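Local coordinates for protein alpha-L-arabinosidase (Xanthomonas axonopodis pv. citri, PDB 6D25) that probably removes arabinofuranosyl side groups from arabinoxylans as a family 51 glycoside hydrolase, and forms a trimer, at residues Val91-Trp96 against Val366-Ile371; Leu354-Phe359 against Tyr395-Leu400. All coordinates share one frame; numbering follows the deposited sequence.

Interaction 1: residues Val91-Trp96 against Val366-Ile371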
ATOM      1  N   VAL A  91      16.171  32.811  -7.528  1.00 18.35           N
ATOM      2  CA  VAL A  91      15.400  31.717  -6.958  1.00 17.10           C
ATOM      3  C   VAL A  91      16.343  30.537  -6.692  1.00 16.67           C
ATOM      4  O   VAL A  91      17.001  30.074  -7.600  1.00 16.73           O
ATOM      5  CB  VAL A  91      14.234  31.321  -7.871  1.00 17.40           C
ATOM      6  CG1 VAL A  91      13.541  30.081  -7.338  1.00 16.89           C
ATOM      7  CG2 VAL A  91      13.233  32.453  -8.064  1.00 18.11           C
ATOM      8  N   PRO A  92      16.340  29.996  -5.466  1.00 15.36           N
ATOM      9  CA  PRO A  92      17.293  28.921  -5.126  1.00 15.62           C
ATOM     10  C   PRO A  92      16.795  27.508  -5.469  1.00 15.65           C
ATOM     11  O   PRO A  92      17.579  26.611  -5.845  1.00 16.66           O
ATOM     12  CB  PRO A  92      17.446  29.050  -3.599  1.00 15.53           C
ATOM     13  CG  PRO A  92      16.084  29.545  -3.151  1.00 15.01           C
ATOM     14  CD  PRO A  92      15.684  30.511  -4.264  1.00 15.34           C
ATOM     15  N   ASN A  93      15.490  27.299  -5.337  1.00 15.71           N
ATOM     16  CA  ASN A  93      14.834  26.020  -5.723  1.00 15.12           C
ATOM     17  C   ASN A  93      13.357  26.303  -5.970  1.00 14.82           C
ATOM     18  O   ASN A  93      12.816  27.305  -5.450  1.00 14.27           O
ATOM     19  CB  ASN A  93      15.044  24.916  -4.691  1.00 14.95           C
ATOM     20  CG  ASN A  93      14.123  25.003  -3.499  1.00 15.82           C
ATOM     21  OD1 ASN A  93      12.922  24.674  -3.599  1.00 15.77           O
ATOM     22  ND2 ASN A  93      14.673  25.365  -2.349  1.00 14.97           N
ATOM     23  N   ILE A  94      12.748  25.442  -6.776  1.00 14.83           N
ATOM     24  CA  ILE A  94      11.306  25.427  -6.964  1.00 15.36           C
ATOM     25  C   ILE A  94      10.799  24.014  -6.682  1.00 15.23           C
ATOM     26  O   ILE A  94      11.296  23.042  -7.298  1.00 14.91           O
ATOM     27  CB  ILE A  94      10.900  25.841  -8.389  1.00 15.64           C
ATOM     28  CG1 ILE A  94      11.437  27.222  -8.766  1.00 15.88           C
ATOM     29  CG2 ILE A  94       9.372  25.765  -8.525  1.00 15.49           C
ATOM     30  CD1 ILE A  94      11.214  27.586 -10.234  1.00 16.31           C
ATOM     31  N   ARG A  95       9.798  23.925  -5.819  1.00 15.34           N
ATOM     32  CA  ARG A  95       9.086  22.664  -5.557  1.00 16.10           C
ATOM     33  C   ARG A  95       7.945  22.504  -6.563  1.00 15.09           C
ATOM     34  O   ARG A  95       7.172  23.443  -6.779  1.00 15.61           O
ATOM     35  CB  ARG A  95       8.527  22.612  -4.132  1.00 18.66           C
ATOM     36  CG  ARG A  95       7.842  21.276  -3.882  1.00 21.24           C
ATOM     37  CD  ARG A  95       7.460  20.768  -2.494  1.00 26.20           C
ATOM     38  NE  ARG A  95       6.527  21.582  -1.839  1.00 28.60           N
ATOM     39  CZ  ARG A  95       5.478  21.192  -1.102  1.00 33.32           C
ATOM     40  NH1 ARG A  95       5.046  19.924  -0.987  1.00 36.36           N
ATOM     41  NH2 ARG A  95       4.826  22.162  -0.499  1.00 28.25           N
ATOM     42  N   TRP A  96       7.866  21.337  -7.184  1.00 14.05           N
ATOM     43  CA  TRP A  96       6.912  21.029  -8.228  1.00 13.74           C
ATOM     44  C   TRP A  96       6.674  19.520  -8.250  1.00 13.51           C
ATOM     45  O   TRP A  96       7.624  18.784  -7.983  1.00 12.81           O
ATOM     46  CB  TRP A  96       7.463  21.551  -9.569  1.00 14.47           C
ATOM     47  CG  TRP A  96       6.740  21.109 -10.797  1.00 14.54           C
ATOM     48  CD1 TRP A  96       5.741  21.787 -11.436  1.00 15.45           C
ATOM     49  CD2 TRP A  96       6.978  19.933 -11.585  1.00 15.09           C
ATOM     50  NE1 TRP A  96       5.342  21.102 -12.551  1.00 15.32           N
ATOM     51  CE2 TRP A  96       6.069  19.966 -12.663  1.00 14.66           C
ATOM     52  CE3 TRP A  96       7.846  18.846 -11.482  1.00 14.95           C
ATOM     53  CZ2 TRP A  96       5.996  18.953 -13.611  1.00 15.51           C
ATOM     54  CZ3 TRP A  96       7.803  17.850 -12.441  1.00 15.16           C
ATOM     55  CH2 TRP A  96       6.865  17.886 -13.472  1.00 15.23           C
ATOM     56  N   VAL A 366      16.351  25.082  10.548  1.00 17.42           N
ATOM     57  CA  VAL A 366      15.512  25.414   9.414  1.00 16.98           C
ATOM     58  C   VAL A 366      16.411  25.806   8.242  1.00 16.96           C
ATOM     59  O   VAL A 366      17.023  26.910   8.262  1.00 16.37           O
ATOM     60  CB  VAL A 366      14.512  26.534   9.743  1.00 17.38           C
ATOM     61  CG1 VAL A 366      13.621  26.823   8.544  1.00 17.38           C
ATOM     62  CG2 VAL A 366      13.651  26.183  10.952  1.00 17.90           C
ATOM     63  N   ARG A 367      16.502  24.915   7.260  1.00 16.14           N
ATOM     64  CA  ARG A 367      17.494  25.098   6.205  1.00 16.61           C
ATOM     65  C   ARG A 367      16.837  25.116   4.816  1.00 16.19           C
ATOM     66  O   ARG A 367      17.551  25.269   3.817  1.00 15.40           O
ATOM     67  CB  ARG A 367      18.550  23.988   6.284  1.00 17.31           C
ATOM     68  CG  ARG A 367      19.293  23.979   7.613  1.00 18.22           C
ATOM     69  CD  ARG A 367      20.557  23.164   7.668  1.00 19.34           C
ATOM     70  NE  ARG A 367      20.392  21.764   7.498  1.00 19.86           N
ATOM     71  CZ  ARG A 367      20.417  20.843   8.470  1.00 21.07           C
ATOM     72  NH1 ARG A 367      20.408  19.577   8.092  1.00 21.46           N
ATOM     73  NH2 ARG A 367      20.439  21.171   9.747  1.00 21.56           N
ATOM     74  N   MET A 368      15.521  25.013   4.757  1.00 15.68           N
ATOM     75  CA  MET A 368      14.764  25.176   3.513  1.00 15.84           C
ATOM     76  C   MET A 368      13.370  25.724   3.858  1.00 14.45           C
ATOM     77  O   MET A 368      12.810  25.391   4.901  1.00 13.85           O
ATOM     78  CB  MET A 368      14.558  23.836   2.787  1.00 16.85           C
ATOM     79  CG  MET A 368      15.859  23.109   2.437  1.00 18.74           C
ATOM     80  SD  MET A 368      15.528  21.523   1.585  1.00 21.69           S
ATOM     81  CE  MET A 368      14.869  22.172   0.042  1.00 21.79           C
ATOM     82  N   ALA A 369      12.826  26.532   2.975  1.00 13.75           N
ATOM     83  CA  ALA A 369      11.451  27.006   3.051  1.00 13.66           C
ATOM     84  C   ALA A 369      10.963  27.338   1.651  1.00 13.07           C
ATOM     85  O   ALA A 369      11.755  27.643   0.770  1.00 13.93           O
ATOM     86  CB  ALA A 369      11.311  28.207   3.979  1.00 13.83           C
ATOM     87  N   ASN A 370       9.672  27.199   1.450  1.00 13.55           N
ATOM     88  CA  ASN A 370       9.046  27.463   0.158  1.00 13.64           C
ATOM     89  C   ASN A 370       7.716  28.187   0.388  1.00 14.10           C
ATOM     90  O   ASN A 370       6.774  27.644   1.002  1.00 14.19           O
ATOM     91  CB  ASN A 370       8.810  26.210  -0.676  1.00 13.38           C
ATOM     92  CG  ASN A 370      10.055  25.388  -0.920  1.00 13.71           C
ATOM     93  OD1 ASN A 370      10.502  24.685  -0.017  1.00 13.85           O
ATOM     94  ND2 ASN A 370      10.620  25.472  -2.122  1.00 12.32           N
ATOM     95  N   ILE A 371       7.618  29.412  -0.118  1.00 14.13           N
ATOM     96  CA  ILE A 371       6.394  30.191   0.006  1.00 14.25           C
ATOM     97  C   ILE A 371       5.355  29.655  -0.982  1.00 14.32           C
ATOM     98  O   ILE A 371       5.699  29.293  -2.135  1.00 15.08           O
ATOM     99  CB  ILE A 371       6.678  31.697  -0.191  1.00 14.35           C
ATOM    100  CG1 ILE A 371       5.520  32.537   0.327  1.00 15.00           C
ATOM    101  CG2 ILE A 371       7.000  32.016  -1.643  1.00 14.62           C
ATOM    102  CD1 ILE A 371       5.704  34.030   0.308  1.00 14.84           C
TER
HETATM  103  O   HOH W   1      13.188  25.201   0.043  1.00 21.41           O
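A buried amide-to-amide contact between Asn93 and Asn370, reinforced by a water, joins two strands on the inside of the catalytic barrel near the centre of the chain. ND2 of Asn370 donates a hydrogen bond to OD1 of Asn93 at 2.8 Å, with OD1 lying almost in the plane of the Asn370 amide. The nitrogen meets OD1 at a C=O...N angle of 131°, slightly tilted from the carbonyl plane, and the two amides are turned 58° against each other. Asn93 can face its partner because CG sits between the backbone N and the carbonyl carbon (chi1 80°). Water 1 closes the other half of the bridge, accepting from Asn93 ND2 at 2.8 Å and donating to Asn370 OD1 at 2.7 Å, although other acceptors compete for its protons. The strands belong to the eight-stranded parallel barrel of the (beta/alpha)8 fold of this family: 93-96 is the second strand, 366-371 the eighth, and the short first strand 51-52 runs between them. Accordingly, Asn370 ND2 is also bonded to the backbone O of Gln51, while Asn93 ND2 is also held by Gln47. Two donor groups buried in the barrel are thus each gripped from two directions. One carbon comes against each amide nitrogen: the bent end of Met368 brings CE to 4.0 Å from Asn93 ND2, and CB of Arg95 lies 4.1 Å from Asn370 ND2. The Arg95 guanidinium runs on to a salt bridge with Glu324 and a cation-pi contact with Phe52.

Interaction 2: residues Leu354-Phe359 against Tyr395-Leu400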
ATOM      1  N   LEU A 354       8.712  39.241   8.112  1.00 15.29           N
ATOM      2  CA  LEU A 354       8.694  38.656   9.467  1.00 15.94           C
ATOM      3  C   LEU A 354       9.095  37.175   9.429  1.00 16.06           C
ATOM      4  O   LEU A 354       9.815  36.695  10.309  1.00 16.96           O
ATOM      5  CB  LEU A 354       7.319  38.846  10.095  1.00 16.43           C
ATOM      6  CG  LEU A 354       6.882  40.287  10.323  1.00 17.04           C
ATOM      7  CD1 LEU A 354       5.440  40.324  10.780  1.00 17.80           C
ATOM      8  CD2 LEU A 354       7.772  40.958  11.332  1.00 17.96           C
ATOM      9  N   ASN A 355       8.646  36.453   8.415  1.00 15.90           N
ATOM     10  CA  ASN A 355       8.988  35.057   8.266  1.00 16.17           C
ATOM     11  C   ASN A 355      10.480  34.876   7.970  1.00 16.25           C
ATOM     12  O   ASN A 355      11.129  34.009   8.586  1.00 16.34           O
ATOM     13  CB  ASN A 355       8.104  34.355   7.249  1.00 16.05           C
ATOM     14  CG  ASN A 355       6.791  33.937   7.862  1.00 17.13           C
ATOM     15  OD1 ASN A 355       6.690  32.842   8.433  1.00 17.86           O
ATOM     16  ND2 ASN A 355       5.764  34.796   7.750  1.00 17.93           N
ATOM     17  N   PHE A 356      11.036  35.683   7.074  1.00 16.11           N
ATOM     18  CA  PHE A 356      12.496  35.627   6.830  1.00 16.58           C
ATOM     19  C   PHE A 356      13.302  35.912   8.109  1.00 16.90           C
ATOM     20  O   PHE A 356      14.283  35.218   8.379  1.00 16.36           O
ATOM     21  CB  PHE A 356      12.903  36.597   5.736  1.00 16.49           C
ATOM     22  CG  PHE A 356      12.314  36.298   4.380  1.00 16.71           C
ATOM     23  CD1 PHE A 356      12.059  34.994   3.969  1.00 17.22           C
ATOM     24  CD2 PHE A 356      12.123  37.319   3.467  1.00 17.14           C
ATOM     25  CE1 PHE A 356      11.618  34.719   2.680  1.00 16.80           C
ATOM     26  CE2 PHE A 356      11.681  37.031   2.183  1.00 16.87           C
ATOM     27  CZ  PHE A 356      11.399  35.745   1.811  1.00 16.74           C
ATOM     28  N   ASP A 357      12.856  36.886   8.892  1.00 17.45           N
ATOM     29  CA  ASP A 357      13.514  37.175  10.170  1.00 18.78           C
ATOM     30  C   ASP A 357      13.508  35.905  11.027  1.00 18.89           C
ATOM     31  O   ASP A 357      14.547  35.483  11.556  1.00 20.04           O
ATOM     32  CB  ASP A 357      12.836  38.327  10.909  1.00 19.66           C
ATOM     33  CG  ASP A 357      12.950  39.717  10.278  1.00 20.28           C
ATOM     34  OD1 ASP A 357      13.798  39.905   9.332  1.00 20.08           O
ATOM     35  OD2 ASP A 357      12.158  40.642  10.738  1.00 22.63           O
ATOM     36  N   ILE A 358      12.327  35.279  11.129  1.00 18.81           N
ATOM     37  CA  ILE A 358      12.165  34.121  12.006  1.00 18.18           C
ATOM     38  C   ILE A 358      13.017  32.942  11.512  1.00 17.90           C
ATOM     39  O   ILE A 358      13.728  32.282  12.280  1.00 18.21           O
ATOM     40  CB  ILE A 358      10.682  33.776  12.140  1.00 18.43           C
ATOM     41  CG1 ILE A 358       9.936  34.805  12.994  1.00 18.37           C
ATOM     42  CG2 ILE A 358      10.477  32.346  12.672  1.00 18.76           C
ATOM     43  CD1 ILE A 358       8.422  34.721  12.818  1.00 18.42           C
ATOM     44  N   PHE A 359      12.954  32.651  10.217  1.00 17.41           N
ATOM     45  CA  PHE A 359      13.733  31.526   9.685  1.00 16.64           C
ATOM     46  C   PHE A 359      15.218  31.738   9.970  1.00 17.39           C
ATOM     47  O   PHE A 359      15.936  30.766  10.362  1.00 17.06           O
ATOM     48  CB  PHE A 359      13.562  31.373   8.177  1.00 15.90           C
ATOM     49  CG  PHE A 359      12.172  31.127   7.661  1.00 15.38           C
ATOM     50  CD1 PHE A 359      11.221  30.500   8.424  1.00 15.28           C
ATOM     51  CD2 PHE A 359      11.848  31.443   6.348  1.00 15.18           C
ATOM     52  CE1 PHE A 359       9.933  30.274   7.938  1.00 14.94           C
ATOM     53  CE2 PHE A 359      10.588  31.193   5.847  1.00 14.52           C
ATOM     54  CZ  PHE A 359       9.629  30.631   6.646  1.00 14.82           C
ATOM     55  N   TYR A 395       7.280  39.883  -3.779  1.00 14.45           N
ATOM     56  CA  TYR A 395       8.451  39.783  -4.657  1.00 14.55           C
ATOM     57  C   TYR A 395       9.559  40.715  -4.190  1.00 14.90           C
ATOM     58  O   TYR A 395      10.740  40.325  -4.132  1.00 14.48           O
ATOM     59  CB  TYR A 395       8.074  40.120  -6.098  1.00 14.70           C
ATOM     60  CG  TYR A 395       9.216  40.155  -7.078  1.00 15.05           C
ATOM     61  CD1 TYR A 395       9.974  41.290  -7.293  1.00 15.57           C
ATOM     62  CD2 TYR A 395       9.546  39.029  -7.815  1.00 15.38           C
ATOM     63  CE1 TYR A 395      11.033  41.310  -8.188  1.00 16.22           C
ATOM     64  CE2 TYR A 395      10.580  39.041  -8.738  1.00 15.55           C
ATOM     65  CZ  TYR A 395      11.325  40.190  -8.939  1.00 16.36           C
ATOM     66  OH  TYR A 395      12.346  40.170  -9.862  1.00 16.75           O
ATOM     67  N   HIS A 396       9.177  41.958  -3.901  1.00 15.09           N
ATOM     68  CA  HIS A 396      10.151  42.978  -3.517  1.00 15.40           C
ATOM     69  C   HIS A 396      10.803  42.610  -2.187  1.00 15.30           C
ATOM     70  O   HIS A 396      11.969  42.959  -1.976  1.00 15.26           O
ATOM     71  CB  HIS A 396       9.498  44.352  -3.457  1.00 16.05           C
ATOM     72  CG  HIS A 396       9.016  44.814  -4.790  1.00 16.64           C
ATOM     73  ND1 HIS A 396       9.828  44.819  -5.918  1.00 17.60           N
ATOM     74  CD2 HIS A 396       7.810  45.281  -5.197  1.00 17.00           C
ATOM     75  CE1 HIS A 396       9.159  45.326  -6.936  1.00 17.39           C
ATOM     76  NE2 HIS A 396       7.906  45.554  -6.530  1.00 17.19           N
ATOM     77  N   VAL A 397      10.106  41.906  -1.304  1.00 14.76           N
ATOM     78  CA  VAL A 397      10.755  41.483  -0.056  1.00 14.56           C
ATOM     79  C   VAL A 397      11.789  40.371  -0.340  1.00 14.96           C
ATOM     80  O   VAL A 397      12.908  40.400   0.218  1.00 15.20           O
ATOM     81  CB  VAL A 397       9.736  41.055   1.003  1.00 14.44           C
ATOM     82  CG1 VAL A 397      10.452  40.706   2.308  1.00 14.70           C
ATOM     83  CG2 VAL A 397       8.704  42.138   1.265  1.00 14.62           C
ATOM     84  N   PHE A 398      11.469  39.430  -1.213  1.00 14.77           N
ATOM     85  CA  PHE A 398      12.480  38.437  -1.664  1.00 15.56           C
ATOM     86  C   PHE A 398      13.702  39.159  -2.246  1.00 16.15           C
ATOM     87  O   PHE A 398      14.842  38.770  -1.931  1.00 15.42           O
ATOM     88  CB  PHE A 398      11.889  37.449  -2.674  1.00 15.60           C
ATOM     89  CG  PHE A 398      11.103  36.328  -2.034  1.00 15.86           C
ATOM     90  CD1 PHE A 398       9.875  36.549  -1.446  1.00 15.90           C
ATOM     91  CD2 PHE A 398      11.625  35.037  -1.994  1.00 15.61           C
ATOM     92  CE1 PHE A 398       9.176  35.513  -0.851  1.00 16.53           C
ATOM     93  CE2 PHE A 398      10.926  34.002  -1.398  1.00 15.43           C
ATOM     94  CZ  PHE A 398       9.714  34.232  -0.834  1.00 15.96           C
ATOM     95  N   ALA A 399      13.465  40.202  -3.059  1.00 16.28           N
ATOM     96  CA  ALA A 399      14.562  40.994  -3.629  1.00 17.54           C
ATOM     97  C   ALA A 399      15.375  41.672  -2.510  1.00 17.86           C
ATOM     98  O   ALA A 399      16.585  41.592  -2.507  1.00 17.60           O
ATOM     99  CB  ALA A 399      14.041  42.030  -4.601  1.00 18.18           C
ATOM    100  N   LEU A 400      14.715  42.308  -1.549  1.00 18.21           N
ATOM    101  CA  LEU A 400      15.430  43.043  -0.476  1.00 18.62           C
ATOM    102  C   LEU A 400      16.293  42.081   0.342  1.00 17.49           C
ATOM    103  O   LEU A 400      17.340  42.479   0.802  1.00 16.78           O
ATOM    104  CB  LEU A 400      14.454  43.749   0.472  1.00 20.38           C
ATOM    105  CG  LEU A 400      13.832  45.044  -0.087  1.00 22.99           C
ATOM    106  CD1 LEU A 400      12.809  45.631   0.890  1.00 25.70           C
ATOM    107  CD2 LEU A 400      14.861  46.094  -0.480  1.00 23.94           C
TER
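Phe356 reaches from helix 346-361 to helix 393-400 and meets Phe398 in a T-shaped aromatic pair. Its CG is anti to the carbonyl carbon (chi1 -63°), which sends the ring straight across to the second helix. CZ leads, standing 3.4 Å above the Phe398 ring and over its centre, so that it lies 3.5 Å from both CE1 and CZ of Phe398. The planes are 82° apart and the centroids 4.8 Å, a nearly perpendicular meeting in which the C-H edge of Phe356 points into the pi cloud of Phe398. On the same ring, CE2 and CD2 run beside Val397, whose CG1 comes within 3.9 Å of Phe356 CE2. CG1 is anti to the backbone N of Val397 (chi1 -177°), which aims this methyl at the first helix, so Val397 and Phe398 hold the Phe356 ring at neighbouring points. One residue on, Asp357 turns to other partners: OD1 bonds Ser432 and Tyr401, OD2 bonds His430, tying the helix to strand 424-435. Two residues further, Phe359 stacks edge-to-face with Trp325 of barrel strand 319-325. Helix 346-361, which follows that strand, therefore lies between the barrel and the beta sandwich, with helix 285-312 packed alongside, while Val397 of helix 393-400 also leans on Leu473 in sandwich strand 468-473.

In the fold
The segments alternate along the chain: 91-96, then 354-359, 366-371 and 395-400. Helix 346-361 of interaction 2 leads directly into strand 366-371 of interaction 1, so the two contacts, with centres about 13 Å apart, share one helix-to-strand unit of the barrel. They also touch: Ala369 CB packs on Phe359 CE2 at 3.6 Å, and Ile371 CG2 on Phe398 CZ at 3.6 Å. Interaction 1 lies inside the barrel and bridges its second and eighth strands across the first; interaction 2 lies outside the eighth strand, where helix 393-400 precedes the long sandwich strand 407-421. The eighth strand thus has the polar Asn93-Asn370 contact on its inner side and the two helices' aromatic packing on its outer side, toward the sandwich.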